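Endo-1,4-beta-xylanase (Pseudoalteromonas haloplanktis, PDB 1H12) is a cold-adapted family 8 glycoside hydrolase that cleaves internal beta-1,4 linkages of xylan and probably acts on related beta-glucans. Local coordinates at residues Ser157-Asn162 with Lys398-Thr403; Ser304-Ala309 with Leu352-Asn357. One frame throughout, in Å; residues are numbered along the deposited sequence. Where two conformers were deposited one is given.

Interaction 1: residues Ser157-Asn162 with Lys398-Thr403; sequences SARWGN and KFYNNT
The guanidinium of Arg159 lies flat on the ring of Tyr400, joining the last turn of helix 143-160 to the C-terminal tail. The CB of Arg159 sits off-centre over the indole face of the next residue, Trp160. With CG anti to the carbonyl carbon (chi1 -59°), the chain starts across the tyrosine, and Arg159 CG comes to 3.8 Å from Tyr400 CG. CD then stands 3.7 Å above the centre of the Tyr400 ring, a CH-pi contact almost on the ring normal. Farther out, Arg159 NE reaches 3.6 Å from Tyr400 CE2. The guanidinium follows the ring toward its phenolic end, the two planes only 5° apart, and Tyr400 OH lies over the middle of the group. Arg159 CZ is 4.3 Å from the ring centroid, so the cation-pi component is off-centre. NH2 is hydrogen-bonded to Val88 O, which helps fix the rotation of the planar group.

Beside this stack, Ala158 CB packs 3.9 Å from Tyr400 CB. The carbonyl of Tyr400 bonds to Tyr211 of helix 206-215, tying the tail to a second helix. Just past the end of helix 143-160, where Gly161 has positive phi, Asn162 ND2 returns to Ser157 OG at 2.9 Å. The geometry is that of a parallel arginine-tyrosine stack pinning an irregular C-terminal tail to the surface of the family 8 (alpha/alpha)6 barrel.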
ATOM      1  N   SER A 157       5.183  -0.846 -18.295  1.00  8.29           N
ATOM      2  CA  SER A 157       6.182  -0.991 -19.342  1.00  8.74           C
ATOM      3  C   SER A 157       6.336  -2.441 -19.754  1.00  8.72           C
ATOM      4  O   SER A 157       6.372  -2.756 -20.957  1.00  9.76           O
ATOM      5  CB  SER A 157       7.519  -0.474 -18.807  1.00  8.69           C
ATOM      6  OG  SER A 157       8.577  -0.778 -19.712  1.00  9.61           O
ATOM      7  N   ALA A 158       6.472  -3.316 -18.786  1.00  8.69           N
ATOM      8  CA  ALA A 158       6.711  -4.720 -19.083  1.00  9.45           C
ATOM      9  C   ALA A 158       5.553  -5.367 -19.803  1.00 10.07           C
ATOM     10  O   ALA A 158       5.757  -6.190 -20.684  1.00 12.52           O
ATOM     11  CB  ALA A 158       7.022  -5.479 -17.811  1.00 10.15           C
ATOM     12  N   ARG A 159       4.321  -5.038 -19.436  1.00  9.41           N
ATOM     13  CA  ARG A 159       3.156  -5.671 -20.012  1.00  9.56           C
ATOM     14  C   ARG A 159       2.764  -5.088 -21.349  1.00 10.53           C
ATOM     15  O   ARG A 159       2.304  -5.828 -22.231  1.00 12.62           O
ATOM     16  CB  ARG A 159       1.956  -5.640 -19.073  1.00  9.78           C
ATOM     17  CG  ARG A 159       2.199  -6.348 -17.718  1.00  9.83           C
ATOM     18  CD  ARG A 159       0.928  -6.699 -17.018  1.00  9.11           C
ATOM     19  NE  ARG A 159       0.296  -7.836 -17.701  1.00  9.50           N
ATOM     20  CZ  ARG A 159      -0.842  -8.403 -17.339  1.00  9.25           C
ATOM     21  NH1 ARG A 159      -1.271  -9.470 -18.003  1.00 10.24           N
ATOM     22  NH2 ARG A 159      -1.554  -7.929 -16.304  1.00  9.36           N
ATOM     23  N   TRP A 160       2.900  -3.779 -21.494  1.00  9.47           N
ATOM     24  CA  TRP A 160       2.307  -3.057 -22.601  1.00  9.48           C
ATOM     25  C   TRP A 160       3.272  -2.384 -23.550  1.00 10.33           C
ATOM     26  O   TRP A 160       2.871  -1.924 -24.637  1.00 11.42           O
ATOM     27  CB  TRP A 160       1.303  -2.022 -22.038  1.00  9.64           C
ATOM     28  CG  TRP A 160       0.253  -2.574 -21.177  1.00  8.94           C
ATOM     29  CD1 TRP A 160      -0.348  -3.792 -21.273  1.00 10.19           C
ATOM     30  CD2 TRP A 160      -0.336  -1.939 -20.006  1.00  8.65           C
ATOM     31  NE1 TRP A 160      -1.243  -3.970 -20.260  1.00  9.62           N
ATOM     32  CE2 TRP A 160      -1.264  -2.834 -19.472  1.00  8.72           C
ATOM     33  CE3 TRP A 160      -0.146  -0.722 -19.377  1.00  8.83           C
ATOM     34  CZ2 TRP A 160      -2.039  -2.538 -18.358  1.00  9.31           C
ATOM     35  CZ3 TRP A 160      -0.905  -0.410 -18.268  1.00  8.41           C
ATOM     36  CH2 TRP A 160      -1.823  -1.315 -17.748  1.00  8.57           C
ATOM     37  N   GLY A 161       4.532  -2.249 -23.160  1.00 10.53           N
ATOM     38  CA  GLY A 161       5.503  -1.517 -23.945  1.00 10.17           C
ATOM     39  C   GLY A 161       5.312  -0.017 -23.836  1.00 10.64           C
ATOM     40  O   GLY A 161       4.392   0.486 -23.133  1.00 11.03           O
ATOM     41  N   ASN A 162       6.175   0.704 -24.527  1.00 10.44           N
ATOM     42  CA  ASN A 162       6.398   2.116 -24.292  1.00 10.75           C
ATOM     43  C   ASN A 162       6.160   3.001 -25.509  1.00 11.16           C
ATOM     44  O   ASN A 162       6.634   4.124 -25.523  1.00 12.59           O
ATOM     45  CB  ASN A 162       7.810   2.270 -23.742  1.00 11.03           C
ATOM     46  CG  ASN A 162       7.914   1.560 -22.408  1.00 10.43           C
ATOM     47  OD1 ASN A 162       7.218   1.953 -21.455  1.00 10.84           O
ATOM     48  ND2 ASN A 162       8.693   0.485 -22.338  1.00 11.11           N
ATOM     49  N   LYS A 398       1.388  -9.911  -9.224  1.00  8.95           N
ATOM     50  CA  LYS A 398       2.595 -10.491  -9.803  1.00  8.92           C
ATOM     51  C   LYS A 398       3.581  -9.418 -10.187  1.00  9.30           C
ATOM     52  O   LYS A 398       3.207  -8.286 -10.450  1.00 11.03           O
ATOM     53  CB  LYS A 398       2.257 -11.320 -11.025  1.00 10.32           C
ATOM     54  CG  LYS A 398       1.294 -12.459 -10.792  1.00 11.46           C
ATOM     55  CD  LYS A 398       1.120 -13.293 -12.059  1.00 14.80           C
ATOM     56  CE  LYS A 398       0.202 -14.520 -11.859  1.00 18.79           C
ATOM     57  NZ  LYS A 398      -0.052 -15.213 -13.086  1.00 26.32           N
ATOM     58  N   PHE A 399       4.865  -9.799 -10.263  1.00  8.98           N
ATOM     59  CA  PHE A 399       5.915  -8.912 -10.737  1.00  9.21           C
ATOM     60  C   PHE A 399       6.232  -9.240 -12.190  1.00  9.46           C
ATOM     61  O   PHE A 399       6.614 -10.383 -12.504  1.00 11.54           O
ATOM     62  CB  PHE A 399       7.188  -9.058  -9.917  1.00  9.03           C
ATOM     63  CG  PHE A 399       7.149  -8.520  -8.521  1.00  8.53           C
ATOM     64  CD1 PHE A 399       6.001  -8.025  -7.906  1.00  9.01           C
ATOM     65  CD2 PHE A 399       8.314  -8.509  -7.778  1.00  9.25           C
ATOM     66  CE1 PHE A 399       6.059  -7.539  -6.598  1.00  9.19           C
ATOM     67  CE2 PHE A 399       8.372  -8.069  -6.462  1.00  9.54           C
ATOM     68  CZ  PHE A 399       7.248  -7.553  -5.883  1.00  9.24           C
ATOM     69  N   TYR A 400       6.064  -8.280 -13.068  1.00  9.08           N
ATOM     70  CA  TYR A 400       6.334  -8.434 -14.506  1.00  9.65           C
ATOM     71  C   TYR A 400       7.630  -7.700 -14.840  1.00  9.17           C
ATOM     72  O   TYR A 400       7.699  -6.485 -14.846  1.00  9.47           O
ATOM     73  CB  TYR A 400       5.162  -7.825 -15.337  1.00  9.43           C
ATOM     74  CG  TYR A 400       3.854  -8.529 -15.149  1.00  8.90           C
ATOM     75  CD1 TYR A 400       2.979  -8.210 -14.119  1.00  9.64           C
ATOM     76  CD2 TYR A 400       3.480  -9.567 -15.996  1.00 10.79           C
ATOM     77  CE1 TYR A 400       1.787  -8.882 -13.963  1.00  9.72           C
ATOM     78  CE2 TYR A 400       2.287 -10.220 -15.856  1.00 11.56           C
ATOM     79  CZ  TYR A 400       1.436  -9.903 -14.823  1.00  9.60           C
ATOM     80  OH  TYR A 400       0.275 -10.600 -14.686  1.00 10.75           O
ATOM     81  N   ASN A 401       8.713  -8.453 -15.050  1.00 10.50           N
ATOM     82  CA  ASN A 401       9.984  -7.845 -15.365  1.00 10.35           C
ATOM     83  C   ASN A 401      10.030  -7.313 -16.758  1.00  9.94           C
ATOM     84  O   ASN A 401       9.475  -7.900 -17.705  1.00 11.72           O
ATOM     85  CB  ASN A 401      11.141  -8.851 -15.237  1.00 11.49           C
ATOM     86  CG  ASN A 401      11.612  -9.045 -13.842  1.00 12.24           C
ATOM     87  OD1 ASN A 401      11.450  -8.190 -12.956  1.00 11.34           O
ATOM     88  ND2 ASN A 401      12.213 -10.235 -13.591  1.00 16.00           N
ATOM     89  N   ASN A 402      10.756  -6.224 -16.946  1.00 10.55           N
ATOM     90  CA  ASN A 402      11.115  -5.729 -18.236  1.00 10.92           C
ATOM     91  C   ASN A 402      12.214  -6.569 -18.818  1.00 13.92           C
ATOM     92  O   ASN A 402      12.994  -7.195 -18.087  1.00 16.79           O
ATOM     93  CB  ASN A 402      11.554  -4.261 -18.118  1.00 11.09           C
ATOM     94  CG  ASN A 402      10.372  -3.380 -17.880  1.00  9.90           C
ATOM     95  OD1 ASN A 402      10.043  -3.051 -16.647  1.00 12.19           O
ATOM     96  ND2 ASN A 402       9.672  -3.089 -18.891  1.00  8.96           N
ATOM     97  N   THR A 403      12.296  -6.573 -20.121  1.00 15.49           N
ATOM     98  CA  THR A 403      13.377  -7.344 -20.836  1.00 18.82           C
ATOM     99  C   THR A 403      14.341  -6.364 -21.454  1.00 20.65           C
ATOM    100  O   THR A 403      13.944  -5.386 -22.075  1.00 23.98           O
ATOM    101  CB  THR A 403      12.767  -8.163 -21.907  1.00 22.51           C
ATOM    102  OG1 THR A 403      11.963  -7.277 -22.694  1.00 34.95           O
ATOM    103  CG2 THR A 403      11.884  -9.111 -21.385  1.00 20.01           C
TER

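Interaction 2: residues Ser304-Ala309 with Leu352-Asn357; sequences SAVNKA and LLASTN
Asn307 and Thr356 meet through two first torsions. Asn307 CG is anti to its carbonyl carbon (chi1 -74°), which brings this amide carbon out toward the loop. Thr356 OG1 stands between its own backbone N and carbonyl carbon (chi1 61°), close enough to that N for one amide group to bind both. The two side chains cross at about a right angle. Thr356 N donates to Asn307 OD1 at 3.2 Å; this bond is nearly straight, at 170°, and lies in the carbonyl plane on a lone pair. In return Asn307 ND2 donates to Thr356 OG1 at 2.9 Å, with the hydroxyl oxygen tilted somewhat from the amide plane. Acceptor and donor ends of the amide are thus both engaged by one residue, which restricts its rotation and argues for the modelled orientation. An alanine at Asn307 would probably leave Thr356 N and Thr356 OG1 without these partners and the loop less firmly held at that point.

The loop has its own order. Ser355 OG accepts from Asn357 N at 3.1 Å, forming an ST turn. Asn357 then serves as N-cap of helix 358-369, its OD1 bonded to Gln360 N, while Gln360 NE2 makes weak bonds to both Asn307 OD1 and Ser355 OG. On the buried side, Val306 CG2 approaches Ala354 CB at 3.6 Å, although Val306 has two conformers and this detail is doubtful. Ala354 also touches Ala293, bringing helix 283-296 to the same place. A helix-borne asparagine gripping a helix-to-helix connection, with an ST turn and an N-cap in succession, here joins helix 300-318 to the turn between helices 342-351 and 358-369 of the (alpha/alpha)6 barrel of family 8.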
ATOM      1  N   SER A 304       6.954 -14.653  12.508  1.00  9.70           N
ATOM      2  CA  SER A 304       6.767 -14.165  13.859  1.00 10.41           C
ATOM      3  C   SER A 304       5.972 -12.858  13.861  1.00  9.23           C
ATOM      4  O   SER A 304       5.087 -12.644  14.675  1.00 10.41           O
ATOM      5  CB  SER A 304       8.158 -13.981  14.526  1.00 13.11           C
ATOM      6  OG  SER A 304       8.046 -13.461  15.813  1.00 15.31           O
ATOM      7  N   ALA A 305       6.321 -11.942  12.968  1.00  9.43           N
ATOM      8  CA  ALA A 305       5.639 -10.644  12.906  1.00  9.21           C
ATOM      9  C   ALA A 305       4.145 -10.836  12.717  1.00  8.53           C
ATOM     10  O   ALA A 305       3.342 -10.263  13.460  1.00  9.17           O
ATOM     11  CB  ALA A 305       6.210  -9.811  11.757  1.00  9.94           C
ATOM     12  N   VAL A 306       3.790 -11.635  11.714  1.00  8.38           N
ATOM     13  CA  VAL A 306       2.359 -11.811  11.449  0.50  9.01           C
ATOM     14  C   VAL A 306       1.669 -12.669  12.498  1.00  8.61           C
ATOM     15  O   VAL A 306       0.560 -12.321  12.933  1.00  9.28           O
ATOM     16  CB  VAL A 306       2.052 -12.237  10.009  0.50 10.68           C
ATOM     17  CG1 VAL A 306       2.765 -11.254   9.028  0.50 10.52           C
ATOM     18  CG2 VAL A 306       2.365 -13.638   9.717  0.50 13.73           C
ATOM     19  N   ASN A 307       2.270 -13.758  12.900  1.00  9.45           N
ATOM     20  CA  ASN A 307       1.626 -14.618  13.867  1.00  9.80           C
ATOM     21  C   ASN A 307       1.350 -13.849  15.165  1.00  9.79           C
ATOM     22  O   ASN A 307       0.268 -13.987  15.749  1.00 10.42           O
ATOM     23  CB  ASN A 307       2.488 -15.853  14.181  1.00 10.60           C
ATOM     24  CG  ASN A 307       2.513 -16.886  13.094  1.00 11.52           C
ATOM     25  OD1 ASN A 307       1.608 -17.006  12.248  1.00 13.41           O
ATOM     26  ND2 ASN A 307       3.562 -17.740  13.137  1.00 12.96           N
ATOM     27  N   LYS A 308       2.293 -13.032  15.620  1.00  9.45           N
ATOM     28  CA  LYS A 308       2.104 -12.310  16.870  1.00 10.04           C
ATOM     29  C   LYS A 308       1.095 -11.167  16.686  1.00  9.40           C
ATOM     30  O   LYS A 308       0.325 -10.871  17.637  1.00  9.81           O
ATOM     31  CB  LYS A 308       3.424 -11.809  17.436  1.00 10.85           C
ATOM     32  CG  LYS A 308       4.336 -12.923  17.899  1.00 12.28           C
ATOM     33  CD  LYS A 308       5.793 -12.422  18.096  1.00 18.28           C
ATOM     34  CE  LYS A 308       6.083 -11.318  19.038  1.00 22.84           C
ATOM     35  NZ  LYS A 308       5.710 -11.845  20.425  1.00 26.53           N
ATOM     36  N   ALA A 309       1.109 -10.474  15.560  1.00  8.73           N
ATOM     37  CA  ALA A 309       0.163  -9.361  15.348  1.00  8.28           C
ATOM     38  C   ALA A 309      -1.259  -9.893  15.266  1.00  7.89           C
ATOM     39  O   ALA A 309      -2.170  -9.356  15.890  1.00  9.00           O
ATOM     40  CB  ALA A 309       0.545  -8.598  14.107  1.00  8.81           C
ATOM     41  N   LEU A 352      -1.707 -13.276   5.884  1.00  8.67           N
ATOM     42  CA  LEU A 352      -1.708 -14.745   5.979  1.00  9.27           C
ATOM     43  C   LEU A 352      -0.724 -15.428   5.096  1.00  9.91           C
ATOM     44  O   LEU A 352      -0.372 -16.591   5.350  1.00 11.06           O
ATOM     45  CB  LEU A 352      -3.113 -15.290   5.743  1.00  9.88           C
ATOM     46  CG  LEU A 352      -4.163 -14.818   6.732  1.00 10.71           C
ATOM     47  CD1 LEU A 352      -5.520 -15.323   6.248  1.00 10.85           C
ATOM     48  CD2 LEU A 352      -3.832 -15.305   8.156  1.00 13.19           C
ATOM     49  N   LEU A 353      -0.219 -14.768   4.061  1.00  9.17           N
ATOM     50  CA  LEU A 353       0.842 -15.326   3.226  1.00  9.33           C
ATOM     51  C   LEU A 353       2.145 -15.540   3.989  1.00  9.66           C
ATOM     52  O   LEU A 353       3.034 -16.217   3.488  1.00 11.04           O
ATOM     53  CB  LEU A 353       1.023 -14.465   1.988  1.00  9.42           C
ATOM     54  CG  LEU A 353      -0.153 -14.440   1.035  1.00 10.48           C
ATOM     55  CD1 LEU A 353      -0.119 -13.254   0.098  1.00 10.64           C
ATOM     56  CD2 LEU A 353      -0.200 -15.753   0.213  1.00 12.43           C
ATOM     57  N   ALA A 354       2.262 -14.980   5.185  1.00 10.26           N
ATOM     58  CA  ALA A 354       3.384 -15.226   6.085  1.00 11.22           C
ATOM     59  C   ALA A 354       2.966 -15.993   7.339  1.00 12.92           C
ATOM     60  O   ALA A 354       3.840 -16.251   8.173  1.00 15.55           O
ATOM     61  CB  ALA A 354       4.069 -13.925   6.506  1.00 11.89           C
ATOM     62  N   SER A 355       1.704 -16.345   7.484  1.00 12.32           N
ATOM     63  CA  SER A 355       1.190 -17.026   8.713  1.00 13.91           C
ATOM     64  C   SER A 355       1.504 -18.526   8.664  1.00 13.28           C
ATOM     65  O   SER A 355       1.521 -19.143   7.604  1.00 14.10           O
ATOM     66  CB  SER A 355      -0.353 -16.883   8.773  1.00 14.14           C
ATOM     67  OG  SER A 355      -0.890 -17.665   9.921  1.00 19.21           O
ATOM     68  N   THR A 356       1.695 -19.085   9.861  1.00 13.19           N
ATOM     69  CA  THR A 356       1.870 -20.547   9.993  1.00 12.78           C
ATOM     70  C   THR A 356       0.798 -21.202  10.801  1.00 14.05           C
ATOM     71  O   THR A 356       0.965 -22.359  11.196  1.00 15.28           O
ATOM     72  CB  THR A 356       3.270 -20.866  10.555  1.00 13.34           C
ATOM     73  OG1 THR A 356       3.427 -20.293  11.854  1.00 14.25           O
ATOM     74  CG2 THR A 356       4.364 -20.376   9.725  1.00 15.00           C
ATOM     75  N   ASN A 357      -0.302 -20.499  11.057  1.00 14.01           N
ATOM     76  CA  ASN A 357      -1.371 -20.962  11.912  1.00 16.11           C
ATOM     77  C   ASN A 357      -2.658 -21.127  11.109  1.00 16.21           C
ATOM     78  O   ASN A 357      -3.324 -20.167  10.766  1.00 16.36           O
ATOM     79  CB  ASN A 357      -1.540 -19.993  13.082  1.00 17.67           C
ATOM     80  CG  ASN A 357      -2.539 -20.445  14.110  1.00 22.26           C
ATOM     81  OD1 ASN A 357      -3.635 -20.974  13.830  1.00 25.38           O
ATOM     82  ND2 ASN A 357      -2.172 -20.193  15.377  1.00 30.74           N
TER

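From the N terminus, the chain first reaches 157-162, at the end of helix 143-160, whose partner 398-403 comes only after 235 further residues, near the C terminus. Within that long loop, helix 300-318 presents 304-309, and 42 residues later 352-357 returns to it, so interaction 2 nests in interaction 1 without crossing. The short loop carries the Cys324-Cys339 disulfide and the xylose-pocket residues Gln327, Gly341 and Glu342; Tyr378 and Asn382 follow it, still within the long loop. The contacts are separate, with centres 31 Å apart and nearest atoms about 10 Å apart: one fastens the tail, the other joins helices near each other in sequence.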